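Local coordinates for putative uncharacterized protein lp_3323 (Lactobacillus plantarum, PDB 3DC7) that is of unknown function but, as a member of the GDSL-like lipase/acylhydrolase family, probably hydrolyses ester bonds, at residues D70-A73 and V74-Q77; G91-D94 and Y95-Q99; T125-P128 and T129-K132; L202-N206 and A207-V211. One frame throughout, in Å; residues are numbered along the deposited sequence. Where two conformers were deposited one is given.

Contact 1: D70-A73 and V74-Q77; sequences DAMA and VRYQ
R75 sets off with CG anti to its own carbonyl carbon (chi1 -70°), and a bend at chi3 (-58°) folds the chain back along the start of its helix, laying the guanidinium beside D70 and M72. There R75 NE donates to D70 O at 2.9 Å; the oxygen lies in the guanidinium plane, while the nitrogen stands above the plane of the carbonyl. The apolar part of M72, a selenomethionine, crosses the same group, its CG 3.3 Å from R75 NH2. Arginine suits this place because it has N-H groups left for L58 O and S63 OG, and the S63 hydroxyl also bonds D70 O. With a leucine here, D70 O and L58 O would lose these donors, and the chain entering the helix would probably be freer to shift. Next along the backbone, A71 O takes two bonds, from V74 N at 3.0 Å and from R75 N at 2.9 Å. The small CB of A71 fits against V74 CG1, 3.7 Å away. Y76, with M72 O bonded to its backbone N, turns its ring edge to A73 O, which lies 3.2 Å from CE1. A73 and Y76 also pack on helix 112-126. This is the first turn of a short helix, with A71 at the N-cap position, tied by its arginine to strand 56-59 in the alpha/beta fold of the SGNH hydrolases.

Contact 2: G91-D94 and Y95-Q99; sequences GVND and YGRDQ
Y95 N bonds G91 O at 2.9 Å and G96 N bonds V92 O at 2.8 Å, the i to i+4 pairs of a helix little more than one turn long. G91 leads into it with phi 117°, a conformation in which a CB would jam against the preceding carbonyl; at G96 a side chain would crowd V92 O. The CB of Y95 lies 3.6 Å from G91 O, and CG anti to the backbone N (chi1 167°) sends the ring away from the turn, where its hydroxyl hydrogen-bonds S149 O. The sequence GVND matches the GxND motif of SGNH hydrolases, whose asparagine serves the oxyanion hole in relatives; a comparable role for N93 is likely but unproved here. N93 runs alongside R97, both pointing the same way, with N93 CB 3.9 Å from R97 CD. R97 carries its charge onward to G62 O, which NH1 bonds, and to a cation-pi contact with Y69. The helix ends in a Schellman motif: D98, at phi 60°, is the C-prime residue, Q99 N reaches D94 O at 2.8 Å, and D98 N makes a weak bond to Y95 O. Q99 then lies beside D94, its aliphatic CG 3.7 Å from D94 OD1. The buried D94 carboxylate is satisfied by backbone N-H groups, OD1 by G66 and OD2 by I65, while D98 OD2 bonds the hydroxyl of S147.

Contact 3: T125-P128 and T129-K132; sequences TNWP and TVPK
Hydrogen bonds converge on W127 O, which V130 N and K132 NZ reach from opposite faces of the carbonyl plane. The V130 bond, 3.2 Å long, closes a type I turn and comes in well above that plane; the K132 bond is shorter, 2.7 Å, and only moderately tilted. K132 NZ also donates to V130 O at 2.7 Å, this time in the carbonyl plane, and to Q124 OE1. A bend at the end of the lysine chain (chi4 79°) curls NZ back between the two carbonyls. Lysine suits the place because its ammonium group has three hydrogens to give, and three oxygens around it would be expected to favour the charged form. Apolar contact runs along one side of the turn, where W127 and V130 lie side by side. W127 CB is 3.8 Å from V130 CB, and V130 CG2 comes obliquely to within 4.0 Å of W127 CD1. N126 CB stands over one face of the indole, toward its rim, and NE1 bonds P80 O. P128 fits the second position of the turn, since its ring holds phi at -62°, close to the value a type I turn calls for there, and its carbonyl oxygen accepts from Q193 NE2 of the second subunit. Together these contacts form a tight turn after helix 112-126 that leads into strand 132-136, a helix-to-strand connection of an alpha/beta fold.

Contact 4: L202-N206 and A207-V211; sequences LHPNN and AGHRV. With SO4 (sulfate ion), chain D.
Hydrogen bonds to N205 begin the helix: N205 OD1 accepts from G208 N at 2.8 Å, nearly along the C=O axis (176°), and N205 O accepts from H209 N at 3.0 Å. With chi1 at 63°, CG sits between the backbone N and the carbonyl carbon, which swings the amide back over the first turn as a true N-cap. ND2, facing the other way, bonds I196 O. With an alanine here, G208 N would lose its cap and I196 O its donor, and the first turn would probably fray. A further hydrogen bond runs from N206 N to O2 of a sulfate, probably from the crystallisation liquor, at 2.9 Å, as an anion may accept at the positive end of a helix dipole. By van der Waals contact P204 CB meets H209 CD2 at 3.6 Å; glycine suits position 208 because a CB there would press on P204. A water bridges the pair, donating to P204 O and lying 2.7 Å from H209 NE2 at the ring's edge. Helix 206-223 follows the DxxHP sequence of SGNH hydrolases and lies against helix 191-197, where A207 and V211 touch Y197, while H209 meets H41 edge-to-face just before helix 42-50.

How the contacts relate
Along the chain the contacts come in the order 1, 2, 3, 4, all within the GDSL-like hydrolase region and around one parallel five-stranded sheet. Contact 1 follows strand 56-59, contact 2 follows strand 85-89, contact 3 leads into strand 132-136, and contact 4 starts helix 206-223. Contacts 1 and 3, with centres 16 Å apart, touch where Y76 packs on W127; contacts 2 and 4, with centres 19 Å apart, meet through V92 and L202. Contacts 3 and 4 are the most distant, centres 29 Å apart on opposite sides of the chain's centre. The GxND and DxxHP sequences thus come together, as expected for an SGNH active site, while contact 3 faces the second subunit.

Contact 1: D70-A73 and V74-Q77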
ATOM      1  N   ASP A  70      -0.568 -29.893  -8.478  1.00 26.16           N
ATOM      2  CA  ASP A  70      -0.502 -29.189  -9.767  1.00 26.85           C
ATOM      3  C   ASP A  70       0.232 -27.858  -9.689  1.00 26.97           C
ATOM      4  O   ASP A  70      -0.332 -26.819 -10.064  1.00 27.42           O
ATOM      5  CB  ASP A  70      -1.916 -28.935 -10.315  1.00 27.69           C
ATOM      6  CG  ASP A  70      -2.596 -30.202 -10.783  1.00 30.26           C
ATOM      7  OD1 ASP A  70      -3.635 -30.587 -10.184  1.00 32.32           O
ATOM      8  OD2 ASP A  70      -2.088 -30.812 -11.750  1.00 32.52           O
ATOM      9  N   ALA A  71       1.473 -27.889  -9.199  1.00 26.44           N
ATOM     10  CA  ALA A  71       2.259 -26.687  -8.903  1.00 26.35           C
ATOM     11  C   ALA A  71       2.168 -25.576  -9.945  1.00 26.60           C
ATOM     12  O   ALA A  71       2.626 -25.743 -11.069  1.00 26.20           O
ATOM     13  CB  ALA A  71       3.721 -27.065  -8.699  1.00 25.85           C
HETATM   14  N   MSE A  72       1.616 -24.440  -9.569  1.00 26.98           N
HETATM   15  CA  MSE A  72       1.686 -23.245 -10.427  1.00 27.48           C
HETATM   16  C   MSE A  72       3.125 -22.821 -10.754  1.00 27.22           C
HETATM   17  O   MSE A  72       3.385 -22.198 -11.793  1.00 27.03           O
HETATM   18  CB  MSE A  72       0.937 -22.079  -9.801  1.00 27.51           C
HETATM   19  CG  MSE A  72      -0.572 -22.238  -9.803  1.00 30.91           C
HETATM   20 SE   MSE A  72      -1.462 -20.669  -8.998  1.00 39.12          SE
HETATM   21  CE  MSE A  72      -2.742 -21.642  -7.877  1.00 34.85           C
ATOM     22  N   ALA A  73       4.050 -23.169  -9.879  1.00 27.35           N
ATOM     23  CA  ALA A  73       5.467 -22.871 -10.098  1.00 27.92           C
ATOM     24  C   ALA A  73       6.076 -23.682 -11.244  1.00 28.25           C
ATOM     25  O   ALA A  73       7.198 -23.408 -11.667  1.00 28.78           O
ATOM     26  CB  ALA A  73       6.260 -23.046  -8.815  1.00 28.14           C
ATOM     27  N   VAL A  74       5.335 -24.667 -11.753  1.00 28.54           N
ATOM     28  CA  VAL A  74       5.679 -25.315 -13.022  1.00 28.48           C
ATOM     29  C   VAL A  74       4.648 -25.019 -14.120  1.00 28.30           C
ATOM     30  O   VAL A  74       5.011 -24.782 -15.266  1.00 28.46           O
ATOM     31  CB  VAL A  74       5.961 -26.858 -12.886  1.00 28.70           C
ATOM     32  CG1 VAL A  74       4.850 -27.582 -12.191  1.00 27.89           C
ATOM     33  CG2 VAL A  74       6.201 -27.482 -14.260  1.00 28.87           C
ATOM     34  N   ARG A  75       3.368 -24.989 -13.762  1.00 27.92           N
ATOM     35  CA  ARG A  75       2.312 -24.806 -14.760  1.00 27.43           C
ATOM     36  C   ARG A  75       2.361 -23.470 -15.509  1.00 27.06           C
ATOM     37  O   ARG A  75       1.785 -23.346 -16.594  1.00 27.07           O
ATOM     38  CB  ARG A  75       0.935 -24.986 -14.129  1.00 27.34           C
ATOM     39  CG  ARG A  75       0.628 -26.403 -13.749  1.00 27.55           C
ATOM     40  CD  ARG A  75      -0.869 -26.603 -13.523  1.00 28.22           C
ATOM     41  NE  ARG A  75      -1.437 -25.735 -12.486  1.00 28.67           N
ATOM     42  CZ  ARG A  75      -2.188 -24.672 -12.733  1.00 29.08           C
ATOM     43  NH1 ARG A  75      -2.462 -24.332 -13.984  1.00 31.05           N
ATOM     44  NH2 ARG A  75      -2.680 -23.951 -11.733  1.00 30.39           N
ATOM     45  N   TYR A  76       3.037 -22.478 -14.933  1.00 26.41           N
ATOM     46  CA  TYR A  76       3.189 -21.171 -15.572  1.00 26.24           C
ATOM     47  C   TYR A  76       3.803 -21.263 -16.971  1.00 26.65           C
ATOM     48  O   TYR A  76       3.635 -20.347 -17.783  1.00 26.78           O
ATOM     49  CB  TYR A  76       4.061 -20.246 -14.704  1.00 26.03           C
ATOM     50  CG  TYR A  76       5.559 -20.453 -14.874  1.00 24.20           C
ATOM     51  CD1 TYR A  76       6.259 -21.307 -14.034  1.00 22.99           C
ATOM     52  CD2 TYR A  76       6.260 -19.800 -15.886  1.00 22.21           C
ATOM     53  CE1 TYR A  76       7.637 -21.493 -14.175  1.00 24.07           C
ATOM     54  CE2 TYR A  76       7.630 -19.988 -16.056  1.00 25.28           C
ATOM     55  CZ  TYR A  76       8.317 -20.836 -15.194  1.00 26.32           C
ATOM     56  OH  TYR A  76       9.674 -21.030 -15.363  1.00 27.42           O
ATOM     57  N   GLN A  77       4.530 -22.353 -17.232  1.00 27.02           N
ATOM     58  CA  GLN A  77       5.254 -22.560 -18.491  1.00 27.97           C
ATOM     59  C   GLN A  77       4.297 -22.840 -19.651  1.00 28.42           C
ATOM     60  O   GLN A  77       4.710 -22.834 -20.815  1.00 28.41           O
ATOM     61  CB  GLN A  77       6.282 -23.687 -18.344  1.00 28.39           C
ATOM     62  CG  GLN A  77       7.232 -23.475 -17.168  1.00 30.48           C
ATOM     63  CD  GLN A  77       8.431 -24.423 -17.128  1.00 34.91           C
ATOM     64  OE1 GLN A  77       9.516 -24.038 -16.684  1.00 36.25           O
ATOM     65  NE2 GLN A  77       8.238 -25.665 -17.558  1.00 36.25           N
TER

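Contact 2: G91-D94 and Y95-Q99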
ATOM      1  N   GLY A  91      -2.349 -19.341  -3.582  1.00 27.91           N
ATOM      2  CA  GLY A  91      -1.929 -19.304  -2.186  1.00 27.22           C
ATOM      3  C   GLY A  91      -2.951 -19.855  -1.199  1.00 27.06           C
ATOM      4  O   GLY A  91      -2.579 -20.288  -0.103  1.00 26.89           O
ATOM      5  N   VAL A  92      -4.232 -19.834  -1.566  1.00 26.42           N
ATOM      6  CA  VAL A  92      -5.252 -20.277  -0.633  1.00 25.96           C
ATOM      7  C   VAL A  92      -5.214 -21.791  -0.432  1.00 25.40           C
ATOM      8  O   VAL A  92      -5.478 -22.272   0.668  1.00 24.84           O
ATOM      9  CB  VAL A  92      -6.676 -19.764  -0.979  1.00 26.43           C
ATOM     10  CG1 VAL A  92      -7.379 -20.667  -1.985  1.00 25.17           C
ATOM     11  CG2 VAL A  92      -7.495 -19.687   0.301  1.00 26.99           C
ATOM     12  N   ASN A  93      -4.856 -22.525  -1.487  1.00 24.70           N
ATOM     13  CA  ASN A  93      -4.649 -23.974  -1.374  1.00 24.84           C
ATOM     14  C   ASN A  93      -3.335 -24.306  -0.689  1.00 24.79           C
ATOM     15  O   ASN A  93      -3.253 -25.268   0.069  1.00 24.65           O
ATOM     16  CB  ASN A  93      -4.727 -24.672  -2.735  1.00 24.43           C
ATOM     17  CG  ASN A  93      -6.129 -24.662  -3.313  1.00 24.84           C
ATOM     18  OD1 ASN A  93      -6.319 -24.384  -4.504  1.00 23.42           O
ATOM     19  ND2 ASN A  93      -7.122 -24.959  -2.472  1.00 20.63           N
ATOM     20  N   ASP A  94      -2.304 -23.507  -0.942  1.00 24.83           N
ATOM     21  CA  ASP A  94      -1.066 -23.690  -0.201  1.00 25.20           C
ATOM     22  C   ASP A  94      -1.347 -23.567   1.297  1.00 24.53           C
ATOM     23  O   ASP A  94      -0.877 -24.382   2.090  1.00 24.07           O
ATOM     24  CB  ASP A  94      -0.002 -22.717  -0.666  1.00 25.60           C
ATOM     25  CG  ASP A  94       0.295 -22.853  -2.159  1.00 28.68           C
ATOM     26  OD1 ASP A  94       1.409 -23.320  -2.519  1.00 31.76           O
ATOM     27  OD2 ASP A  94      -0.591 -22.490  -2.978  1.00 30.95           O
ATOM     28  N   TYR A  95      -2.151 -22.575   1.678  1.00 24.24           N
ATOM     29  CA  TYR A  95      -2.581 -22.462   3.079  1.00 24.26           C
ATOM     30  C   TYR A  95      -3.455 -23.658   3.504  1.00 24.30           C
ATOM     31  O   TYR A  95      -3.088 -24.400   4.403  1.00 24.11           O
ATOM     32  CB  TYR A  95      -3.299 -21.131   3.371  1.00 23.84           C
ATOM     33  CG  TYR A  95      -4.028 -21.123   4.705  1.00 22.56           C
ATOM     34  CD1 TYR A  95      -3.318 -21.104   5.912  1.00 21.36           C
ATOM     35  CD2 TYR A  95      -5.423 -21.179   4.761  1.00 21.78           C
ATOM     36  CE1 TYR A  95      -3.976 -21.130   7.133  1.00 21.71           C
ATOM     37  CE2 TYR A  95      -6.089 -21.201   5.979  1.00 21.63           C
ATOM     38  CZ  TYR A  95      -5.362 -21.176   7.156  1.00 22.59           C
ATOM     39  OH  TYR A  95      -6.014 -21.173   8.363  1.00 23.23           O
ATOM     40  N   GLY A  96      -4.582 -23.848   2.825  1.00 24.48           N
ATOM     41  CA  GLY A  96      -5.588 -24.816   3.243  1.00 25.31           C
ATOM     42  C   GLY A  96      -5.245 -26.279   3.027  1.00 25.94           C
ATOM     43  O   GLY A  96      -5.809 -27.150   3.675  1.00 25.71           O
ATOM     44  N   ARG A  97      -4.323 -26.562   2.113  1.00 26.44           N
ATOM     45  CA  ARG A  97      -3.926 -27.946   1.874  1.00 26.91           C
ATOM     46  C   ARG A  97      -2.514 -28.228   2.412  1.00 27.44           C
ATOM     47  O   ARG A  97      -1.852 -29.180   1.997  1.00 27.73           O
ATOM     48  CB  ARG A  97      -4.073 -28.300   0.393  1.00 26.28           C
ATOM     49  CG  ARG A  97      -5.408 -27.835  -0.203  1.00 25.92           C
ATOM     50  CD  ARG A  97      -5.590 -28.277  -1.641  1.00 26.03           C
ATOM     51  NE  ARG A  97      -6.101 -29.641  -1.716  1.00 25.60           N
ATOM     52  CZ  ARG A  97      -6.262 -30.329  -2.842  1.00 27.25           C
ATOM     53  NH1 ARG A  97      -5.925 -29.794  -4.007  1.00 26.30           N
ATOM     54  NH2 ARG A  97      -6.732 -31.575  -2.801  1.00 27.19           N
ATOM     55  N   ASP A  98      -2.066 -27.387   3.340  1.00 27.60           N
ATOM     56  CA  ASP A  98      -0.849 -27.633   4.099  1.00 28.01           C
ATOM     57  C   ASP A  98       0.421 -27.744   3.241  1.00 27.96           C
ATOM     58  O   ASP A  98       1.170 -28.727   3.337  1.00 28.39           O
ATOM     59  CB  ASP A  98      -1.035 -28.862   5.031  1.00 28.42           C
ATOM     60  CG  ASP A  98      -2.153 -28.658   6.072  1.00 29.85           C
ATOM     61  OD1 ASP A  98      -2.257 -27.535   6.610  1.00 30.58           O
ATOM     62  OD2 ASP A  98      -2.914 -29.613   6.376  1.00 30.99           O
ATOM     63  N   GLN A  99       0.675 -26.733   2.412  1.00 27.53           N
ATOM     64  CA  GLN A  99       2.004 -26.578   1.801  1.00 27.27           C
ATOM     65  C   GLN A  99       2.957 -26.031   2.869  1.00 26.99           C
ATOM     66  O   GLN A  99       2.662 -25.006   3.482  1.00 26.20           O
ATOM     67  CB  GLN A  99       1.946 -25.636   0.592  1.00 27.18           C
ATOM     68  CG  GLN A  99       3.267 -25.447  -0.184  1.00 27.84           C
ATOM     69  CD  GLN A  99       3.637 -26.657  -1.026  1.00 29.85           C
ATOM     70  OE1 GLN A  99       4.697 -27.279  -0.832  1.00 31.31           O
ATOM     71  NE2 GLN A  99       2.757 -27.014  -1.957  1.00 27.63           N
TER

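Contact 3: T125-P128 and T129-K132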
ATOM      1  N   THR A 125      11.746 -13.800 -16.450  1.00 28.60           N
ATOM      2  CA  THR A 125      12.709 -14.270 -17.430  1.00 28.65           C
ATOM      3  C   THR A 125      12.039 -14.417 -18.778  1.00 28.57           C
ATOM      4  O   THR A 125      12.573 -13.947 -19.780  1.00 28.57           O
ATOM      5  CB  THR A 125      13.331 -15.601 -16.997  1.00 28.71           C
ATOM      6  OG1 THR A 125      13.969 -15.421 -15.727  1.00 30.08           O
ATOM      7  CG2 THR A 125      14.355 -16.088 -18.005  1.00 28.61           C
ATOM      8  N   ASN A 126      10.853 -15.026 -18.804  1.00 28.24           N
ATOM      9  CA  ASN A 126      10.226 -15.376 -20.090  1.00 27.99           C
ATOM     10  C   ASN A 126       9.239 -14.367 -20.666  1.00 27.56           C
ATOM     11  O   ASN A 126       8.978 -14.389 -21.854  1.00 27.81           O
ATOM     12  CB  ASN A 126       9.622 -16.780 -20.025  1.00 27.84           C
ATOM     13  CG  ASN A 126      10.677 -17.841 -19.783  1.00 28.75           C
ATOM     14  OD1 ASN A 126      11.456 -18.168 -20.684  1.00 30.03           O
ATOM     15  ND2 ASN A 126      10.735 -18.361 -18.557  1.00 29.36           N
ATOM     16  N   TRP A 127       8.686 -13.502 -19.823  1.00 27.14           N
ATOM     17  CA  TRP A 127       7.826 -12.398 -20.280  1.00 26.90           C
ATOM     18  C   TRP A 127       8.298 -11.071 -19.650  1.00 26.70           C
ATOM     19  O   TRP A 127       7.567 -10.441 -18.882  1.00 26.71           O
ATOM     20  CB  TRP A 127       6.368 -12.669 -19.921  1.00 26.62           C
ATOM     21  CG  TRP A 127       5.784 -13.901 -20.558  1.00 28.17           C
ATOM     22  CD1 TRP A 127       5.129 -13.978 -21.763  1.00 27.85           C
ATOM     23  CD2 TRP A 127       5.783 -15.229 -20.018  1.00 27.66           C
ATOM     24  NE1 TRP A 127       4.725 -15.268 -21.996  1.00 28.47           N
ATOM     25  CE2 TRP A 127       5.114 -16.057 -20.947  1.00 28.34           C
ATOM     26  CE3 TRP A 127       6.280 -15.800 -18.840  1.00 27.20           C
ATOM     27  CZ2 TRP A 127       4.935 -17.427 -20.735  1.00 27.70           C
ATOM     28  CZ3 TRP A 127       6.102 -17.157 -18.631  1.00 27.16           C
ATOM     29  CH2 TRP A 127       5.437 -17.956 -19.578  1.00 27.66           C
ATOM     30  N   PRO A 128       9.529 -10.643 -19.976  1.00 26.96           N
ATOM     31  CA  PRO A 128      10.129  -9.469 -19.313  1.00 26.72           C
ATOM     32  C   PRO A 128       9.367  -8.149 -19.509  1.00 27.20           C
ATOM     33  O   PRO A 128       9.377  -7.303 -18.611  1.00 27.21           O
ATOM     34  CB  PRO A 128      11.532  -9.394 -19.920  1.00 26.28           C
ATOM     35  CG  PRO A 128      11.445 -10.163 -21.217  1.00 26.59           C
ATOM     36  CD  PRO A 128      10.438 -11.239 -20.982  1.00 26.40           C
ATOM     37  N   THR A 129       8.698  -7.984 -20.649  1.00 27.01           N
ATOM     38  CA  THR A 129       7.971  -6.750 -20.910  1.00 27.57           C
ATOM     39  C   THR A 129       6.457  -6.850 -20.647  1.00 27.53           C
ATOM     40  O   THR A 129       5.740  -5.878 -20.807  1.00 28.14           O
ATOM     41  CB  THR A 129       8.235  -6.230 -22.349  1.00 28.20           C
ATOM     42  OG1 THR A 129       7.598  -7.087 -23.304  1.00 29.19           O
ATOM     43  CG2 THR A 129       9.735  -6.162 -22.645  1.00 27.36           C
ATOM     44  N   VAL A 130       5.967  -8.012 -20.234  1.00 27.24           N
ATOM     45  CA  VAL A 130       4.519  -8.196 -20.030  1.00 26.82           C
ATOM     46  C   VAL A 130       4.105  -7.715 -18.631  1.00 26.62           C
ATOM     47  O   VAL A 130       4.746  -8.088 -17.652  1.00 26.37           O
ATOM     48  CB  VAL A 130       4.101  -9.678 -20.245  1.00 26.76           C
ATOM     49  CG1 VAL A 130       2.680  -9.931 -19.788  1.00 26.41           C
ATOM     50  CG2 VAL A 130       4.269 -10.069 -21.714  1.00 26.48           C
ATOM     51  N   PRO A 131       3.056  -6.864 -18.541  1.00 26.21           N
ATOM     52  CA  PRO A 131       2.546  -6.477 -17.231  1.00 26.25           C
ATOM     53  C   PRO A 131       1.955  -7.670 -16.479  1.00 26.14           C
ATOM     54  O   PRO A 131       1.252  -8.499 -17.070  1.00 25.84           O
ATOM     55  CB  PRO A 131       1.459  -5.435 -17.554  1.00 26.02           C
ATOM     56  CG  PRO A 131       1.100  -5.665 -18.968  1.00 26.15           C
ATOM     57  CD  PRO A 131       2.326  -6.194 -19.637  1.00 26.35           C
ATOM     58  N   LYS A 132       2.263  -7.757 -15.189  1.00 25.78           N
ATOM     59  CA  LYS A 132       1.828  -8.881 -14.366  1.00 25.71           C
ATOM     60  C   LYS A 132       1.344  -8.399 -13.023  1.00 25.24           C
ATOM     61  O   LYS A 132       1.859  -7.426 -12.484  1.00 24.90           O
ATOM     62  CB  LYS A 132       2.987  -9.845 -14.088  1.00 25.90           C
ATOM     63  CG  LYS A 132       3.813 -10.192 -15.272  1.00 27.16           C
ATOM     64  CD  LYS A 132       5.131 -10.789 -14.848  1.00 26.06           C
ATOM     65  CE  LYS A 132       5.990 -10.976 -16.067  1.00 24.87           C
ATOM     66  NZ  LYS A 132       6.598  -9.677 -16.445  1.00 23.54           N
TER

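Contact 4: L202-N206 and A207-V211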
ATOM      1  N   LEU A 202     -15.118 -20.542   1.347  1.00 25.67           N
ATOM      2  CA  LEU A 202     -13.843 -20.566   0.624  1.00 25.71           C
ATOM      3  C   LEU A 202     -13.952 -19.996  -0.806  1.00 25.58           C
ATOM      4  O   LEU A 202     -13.197 -19.090  -1.176  1.00 25.57           O
ATOM      5  CB  LEU A 202     -13.240 -21.978   0.626  1.00 25.91           C
ATOM      6  CG  LEU A 202     -12.076 -22.258  -0.346  1.00 27.48           C
ATOM      7  CD1 LEU A 202     -10.801 -21.526   0.015  1.00 27.51           C
ATOM      8  CD2 LEU A 202     -11.793 -23.760  -0.468  1.00 30.15           C
ATOM      9  N   HIS A 203     -14.883 -20.527  -1.600  1.00 25.08           N
ATOM     10  CA  HIS A 203     -15.052 -20.101  -2.985  1.00 24.99           C
ATOM     11  C   HIS A 203     -16.010 -18.929  -3.054  1.00 24.27           C
ATOM     12  O   HIS A 203     -17.065 -18.974  -2.449  1.00 24.19           O
ATOM     13  CB  HIS A 203     -15.599 -21.242  -3.851  1.00 25.35           C
ATOM     14  CG  HIS A 203     -14.741 -22.464  -3.848  1.00 25.58           C
ATOM     15  ND1 HIS A 203     -13.558 -22.543  -4.548  1.00 27.67           N
ATOM     16  CD2 HIS A 203     -14.888 -23.652  -3.221  1.00 26.25           C
ATOM     17  CE1 HIS A 203     -13.010 -23.730  -4.346  1.00 28.67           C
ATOM     18  NE2 HIS A 203     -13.801 -24.422  -3.545  1.00 28.00           N
ATOM     19  N   PRO A 204     -15.642 -17.869  -3.791  1.00 24.08           N
ATOM     20  CA  PRO A 204     -16.611 -16.809  -4.030  1.00 23.78           C
ATOM     21  C   PRO A 204     -17.768 -17.328  -4.866  1.00 23.57           C
ATOM     22  O   PRO A 204     -17.570 -18.189  -5.723  1.00 23.94           O
ATOM     23  CB  PRO A 204     -15.810 -15.771  -4.828  1.00 24.13           C
ATOM     24  CG  PRO A 204     -14.401 -16.059  -4.559  1.00 23.54           C
ATOM     25  CD  PRO A 204     -14.337 -17.559  -4.397  1.00 23.86           C
ATOM     26  N   ASN A 205     -18.974 -16.851  -4.585  1.00 23.27           N
ATOM     27  CA  ASN A 205     -20.093 -17.088  -5.483  1.00 23.49           C
ATOM     28  C   ASN A 205     -20.085 -16.019  -6.601  1.00 23.50           C
ATOM     29  O   ASN A 205     -19.102 -15.294  -6.752  1.00 23.19           O
ATOM     30  CB  ASN A 205     -21.406 -17.113  -4.690  1.00 23.84           C
ATOM     31  CG  ASN A 205     -21.706 -15.783  -4.021  1.00 23.96           C
ATOM     32  OD1 ASN A 205     -21.120 -14.758  -4.373  1.00 25.05           O
ATOM     33  ND2 ASN A 205     -22.614 -15.793  -3.049  1.00 22.83           N
ATOM     34  N   ASN A 206     -21.160 -15.907  -7.372  1.00 23.25           N
ATOM     35  CA  ASN A 206     -21.226 -14.890  -8.424  1.00 23.29           C
ATOM     36  C   ASN A 206     -21.159 -13.450  -7.929  1.00 22.81           C
ATOM     37  O   ASN A 206     -20.537 -12.603  -8.575  1.00 22.37           O
ATOM     38  CB  ASN A 206     -22.472 -15.061  -9.294  1.00 23.88           C
ATOM     39  CG  ASN A 206     -22.385 -16.264 -10.209  1.00 25.10           C
ATOM     40  OD1 ASN A 206     -21.363 -16.951 -10.288  1.00 25.78           O
ATOM     41  ND2 ASN A 206     -23.461 -16.515 -10.922  1.00 28.91           N
ATOM     42  N   ALA A 207     -21.805 -13.172  -6.796  1.00 22.27           N
ATOM     43  CA  ALA A 207     -21.732 -11.835  -6.185  1.00 22.52           C
ATOM     44  C   ALA A 207     -20.304 -11.499  -5.739  1.00 21.85           C
ATOM     45  O   ALA A 207     -19.850 -10.358  -5.862  1.00 22.39           O
ATOM     46  CB  ALA A 207     -22.721 -11.719  -5.005  1.00 21.94           C
ATOM     47  N   GLY A 208     -19.600 -12.506  -5.231  1.00 21.77           N
ATOM     48  CA  GLY A 208     -18.214 -12.353  -4.773  1.00 21.10           C
ATOM     49  C   GLY A 208     -17.300 -12.096  -5.944  1.00 21.36           C
ATOM     50  O   GLY A 208     -16.381 -11.278  -5.858  1.00 21.64           O
ATOM     51  N   HIS A 209     -17.571 -12.778  -7.051  1.00 20.83           N
ATOM     52  CA  HIS A 209     -16.838 -12.563  -8.283  1.00 20.56           C
ATOM     53  C   HIS A 209     -17.032 -11.180  -8.889  1.00 20.48           C
ATOM     54  O   HIS A 209     -16.083 -10.629  -9.433  1.00 19.56           O
ATOM     55  CB  HIS A 209     -17.126 -13.659  -9.301  1.00 20.59           C
ATOM     56  CG  HIS A 209     -16.369 -14.921  -9.036  1.00 21.67           C
ATOM     57  ND1 HIS A 209     -15.080 -15.118  -9.480  1.00 21.01           N
ATOM     58  CD2 HIS A 209     -16.705 -16.036  -8.344  1.00 21.96           C
ATOM     59  CE1 HIS A 209     -14.661 -16.309  -9.095  1.00 22.66           C
ATOM     60  NE2 HIS A 209     -15.627 -16.888  -8.403  1.00 24.04           N
ATOM     61  N   ARG A 210     -18.232 -10.612  -8.795  1.00 20.79           N
ATOM     62  CA  ARG A 210     -18.478  -9.255  -9.275  0.50 21.12           C
ATOM     63  C   ARG A 210     -17.625  -8.263  -8.486  1.00 21.66           C
ATOM     64  O   ARG A 210     -17.041  -7.326  -9.049  1.00 22.39           O
ATOM     65  CB  ARG A 210     -19.963  -8.907  -9.166  0.50 20.53           C
ATOM     66  CG  ARG A 210     -20.816  -9.584 -10.223  0.50 19.64           C
ATOM     67  CD  ARG A 210     -22.190  -8.950 -10.336  0.50 19.59           C
ATOM     68  NE  ARG A 210     -23.037  -9.199  -9.172  0.50 18.55           N
ATOM     69  CZ  ARG A 210     -23.699 -10.331  -8.945  0.50 19.30           C
ATOM     70  NH1 ARG A 210     -23.610 -11.350  -9.794  0.50 18.67           N
ATOM     71  NH2 ARG A 210     -24.449 -10.447  -7.859  0.50 19.90           N
ATOM     72  N   VAL A 211     -17.561  -8.487  -7.173  1.00 21.74           N
ATOM     73  CA  VAL A 211     -16.728  -7.664  -6.277  1.00 22.06           C
ATOM     74  C   VAL A 211     -15.264  -7.757  -6.708  1.00 22.07           C
ATOM     75  O   VAL A 211     -14.598  -6.734  -6.882  1.00 22.00           O
ATOM     76  CB  VAL A 211     -16.881  -8.070  -4.782  1.00 22.01           C
ATOM     77  CG1 VAL A 211     -15.801  -7.422  -3.918  1.00 23.84           C
ATOM     78  CG2 VAL A 211     -18.259  -7.691  -4.252  1.00 22.69           C
TER
HETATM   79  S   SO4 D 233     -24.047 -18.335  -7.601  1.00 73.13           S
HETATM   80  O1  SO4 D 233     -24.559 -16.981  -7.397  1.00 72.89           O
HETATM   81  O2  SO4 D 233     -22.611 -18.410  -7.336  1.00 72.17           O
HETATM   82  O3  SO4 D 233     -24.778 -19.220  -6.690  1.00 72.88           O
HETATM   83  O4  SO4 D 233     -24.260 -18.743  -8.991  1.00 73.20           O
HETATM   84  O   HOH W   1     -15.384 -19.262  -7.126  1.00 28.19           O
HETATM   85  O   HOH W   2     -25.421 -13.930 -10.773  1.00 44.75           O